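Local coordinates for flagellar protein FliT (Bordetella bronchiseptica, PDB 3H3M), which probably acts as a flagellar export chaperone, binding flagellar proteins before their secretion and assembly, at residues A[31-35]-A[87-91]. Residue numbers count along the deposited sequence, not the author numbering.
Sequences TSRML and NDAAV
Asn87 lays its side chain across the helical turn of Thr31, Ser32 and Leu35, joining the first and last helices of the up-down-up three-helix bundle of a FliT-family protein. Helices 20-39 and 72-105 run nearly parallel here. The short, regular alpha-helical segments cross at 18°, with axes 8.9 Å apart. The register pairs Thr31 with Asn87 (CA to CA 5.8 Å) and Leu35 with Val91 (CA to CA 5.4 Å), one turn on. Asn87 points toward helix 20-39, and its chi1 m brings ND2 to two hydroxyls. Asn87 ND2 donates to Thr31 OG1 (3.2 Å, nearly linear) and to Ser32 OG (3.0 Å, more bent). The Thr31 hydroxyl also bonds Ile27 O, and Ser32 OG also bonds Ala28 O. Beyond this polar layer the contact turns apolar. Leu35, with chi1 t, sets CD1 3.6 Å from Ala90 CB. Val91 brings CG2 4.0 Å from Met34 CB. Met34, a selenomethionine, also packs on Arg92 of the second subunit. At this dimer interface Asp88 packs on that subunit's Tyr53; its carboxylate nears that subunit's Asp88, like charges, with a long, weak ion pair to that subunit's Arg92. Asp88 OD1 lies 3.4 Å from Met34 CE.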
ATOM      1  N   THR A  31       3.734   8.426   0.724  1.00  2.00           N
ATOM      2  CA  THR A  31       2.365   7.887   0.754  1.00  2.00           C
ATOM      3  C   THR A  31       1.373   8.905   1.317  1.00  2.04           C
ATOM      4  O   THR A  31       0.206   8.899   0.929  1.00  2.00           O
ATOM      5  CB  THR A  31       2.288   6.522   1.495  1.00  2.00           C
ATOM      6  OG1 THR A  31       2.800   6.668   2.823  1.00  2.00           O
ATOM      7  CG2 THR A  31       3.084   5.479   0.757  1.00  2.00           C
ATOM      8  N   SER A  32       1.855   9.803   2.188  1.00  2.85           N
ATOM      9  CA  SER A  32       1.038  10.903   2.700  1.00  3.38           C
ATOM     10  C   SER A  32       0.782  11.958   1.595  1.00  3.62           C
ATOM     11  O   SER A  32      -0.325  12.509   1.474  1.00  2.60           O
ATOM     12  CB  SER A  32       1.685  11.543   3.942  1.00  3.89           C
ATOM     13  OG  SER A  32       1.674  10.670   5.083  1.00  5.28           O
ATOM     14  N   ARG A  33       1.798  12.242   0.786  1.00  3.98           N
ATOM     15  CA  ARG A  33       1.594  13.066  -0.413  1.00  3.98           C
ATOM     16  C   ARG A  33       0.605  12.384  -1.352  1.00  3.34           C
ATOM     17  O   ARG A  33      -0.282  13.042  -1.915  1.00  3.02           O
ATOM     18  CB  ARG A  33       2.929  13.340  -1.134  1.00  5.18           C
ATOM     19  CG  ARG A  33       3.659  14.591  -0.612  1.00  7.70           C
ATOM     20  CD  ARG A  33       5.023  14.741  -1.214  1.00 11.27           C
ATOM     21  NE  ARG A  33       5.978  13.971  -0.424  1.00 15.94           N
ATOM     22  CZ  ARG A  33       7.115  13.412  -0.866  1.00 18.25           C
ATOM     23  NH1 ARG A  33       7.504  13.530  -2.152  1.00 17.43           N
ATOM     24  NH2 ARG A  33       7.876  12.714   0.009  1.00 17.60           N
HETATM   25  N   MSE A  34       0.691  11.064  -1.507  1.00  2.55           N
HETATM   26  CA  MSE A  34      -0.256  10.412  -2.425  1.00  2.80           C
HETATM   27  C   MSE A  34      -1.659  10.604  -1.916  1.00  2.00           C
HETATM   28  O   MSE A  34      -2.572  10.884  -2.693  1.00  2.00           O
HETATM   29  CB  MSE A  34      -0.026   8.933  -2.583  1.00  2.77           C
HETATM   30  CG  MSE A  34       1.284   8.604  -3.091  1.00  7.96           C
HETATM   31 SE   MSE A  34       1.286   6.696  -3.512  1.00 19.50          SE
HETATM   32  CE  MSE A  34       1.041   5.952  -1.682  1.00 14.22           C
ATOM     33  N   LEU A  35      -1.815  10.423  -0.614  1.00  2.00           N
ATOM     34  CA  LEU A  35      -3.121  10.654   0.057  1.00  2.00           C
ATOM     35  C   LEU A  35      -3.678  12.065  -0.174  1.00  2.00           C
ATOM     36  O   LEU A  35      -4.846  12.185  -0.467  1.00  2.46           O
ATOM     37  CB  LEU A  35      -3.051  10.380   1.548  1.00  2.00           C
ATOM     38  CG  LEU A  35      -4.377  10.345   2.320  1.00  2.51           C
ATOM     39  CD1 LEU A  35      -5.475   9.590   1.554  1.00  4.08           C
ATOM     40  CD2 LEU A  35      -4.175   9.756   3.739  1.00  2.00           C
ATOM     41  N   ASN A  87      -2.191   4.758   4.756  1.00  9.74           N
ATOM     42  CA  ASN A  87      -2.204   5.677   3.619  1.00  9.31           C
ATOM     43  C   ASN A  87      -2.570   5.019   2.321  1.00  8.72           C
ATOM     44  O   ASN A  87      -3.355   5.558   1.531  1.00 10.24           O
ATOM     45  CB  ASN A  87      -0.875   6.388   3.508  1.00  8.92           C
ATOM     46  CG  ASN A  87      -0.747   7.503   4.494  1.00  8.88           C
ATOM     47  OD1 ASN A  87      -1.762   7.972   5.060  1.00  7.61           O
ATOM     48  ND2 ASN A  87       0.503   7.967   4.714  1.00  8.98           N
ATOM     49  N   ASP A  88      -2.053   3.828   2.130  1.00  8.46           N
ATOM     50  CA  ASP A  88      -2.331   3.039   0.945  1.00  7.50           C
ATOM     51  C   ASP A  88      -3.813   2.718   0.916  1.00  7.08           C
ATOM     52  O   ASP A  88      -4.484   2.886  -0.104  1.00  6.84           O
ATOM     53  CB  ASP A  88      -1.471   1.770   0.972  1.00  8.23           C
ATOM     54  CG  ASP A  88      -0.089   1.948   0.284  1.00 10.59           C
ATOM     55  OD1 ASP A  88       0.297   3.099   0.005  1.00 15.13           O
ATOM     56  OD2 ASP A  88       0.599   0.917  -0.030  1.00 15.53           O
ATOM     57  N   ALA A  89      -4.350   2.290   2.058  1.00  6.89           N
ATOM     58  CA  ALA A  89      -5.795   1.955   2.141  1.00  5.79           C
ATOM     59  C   ALA A  89      -6.665   3.183   1.872  1.00  4.81           C
ATOM     60  O   ALA A  89      -7.676   3.105   1.191  1.00  4.20           O
ATOM     61  CB  ALA A  89      -6.127   1.345   3.473  1.00  4.55           C
ATOM     62  N   ALA A  90      -6.241   4.325   2.412  1.00  4.84           N
ATOM     63  CA  ALA A  90      -7.032   5.553   2.354  1.00  4.15           C
ATOM     64  C   ALA A  90      -7.120   6.057   0.894  1.00  4.48           C
ATOM     65  O   ALA A  90      -8.182   6.512   0.472  1.00  4.55           O
ATOM     66  CB  ALA A  90      -6.484   6.606   3.305  1.00  2.00           C
ATOM     67  N   VAL A  91      -6.028   5.938   0.135  1.00  5.62           N
ATOM     68  CA  VAL A  91      -6.016   6.290  -1.313  1.00  6.59           C
ATOM     69  C   VAL A  91      -7.035   5.450  -2.086  1.00  6.92           C
ATOM     70  O   VAL A  91      -7.863   5.955  -2.841  1.00  7.11           O
ATOM     71  CB  VAL A  91      -4.567   6.154  -1.989  1.00  7.05           C
ATOM     72  CG1 VAL A  91      -4.682   6.211  -3.509  1.00  8.60           C
ATOM     73  CG2 VAL A  91      -3.553   7.295  -1.516  1.00  4.86           C
TER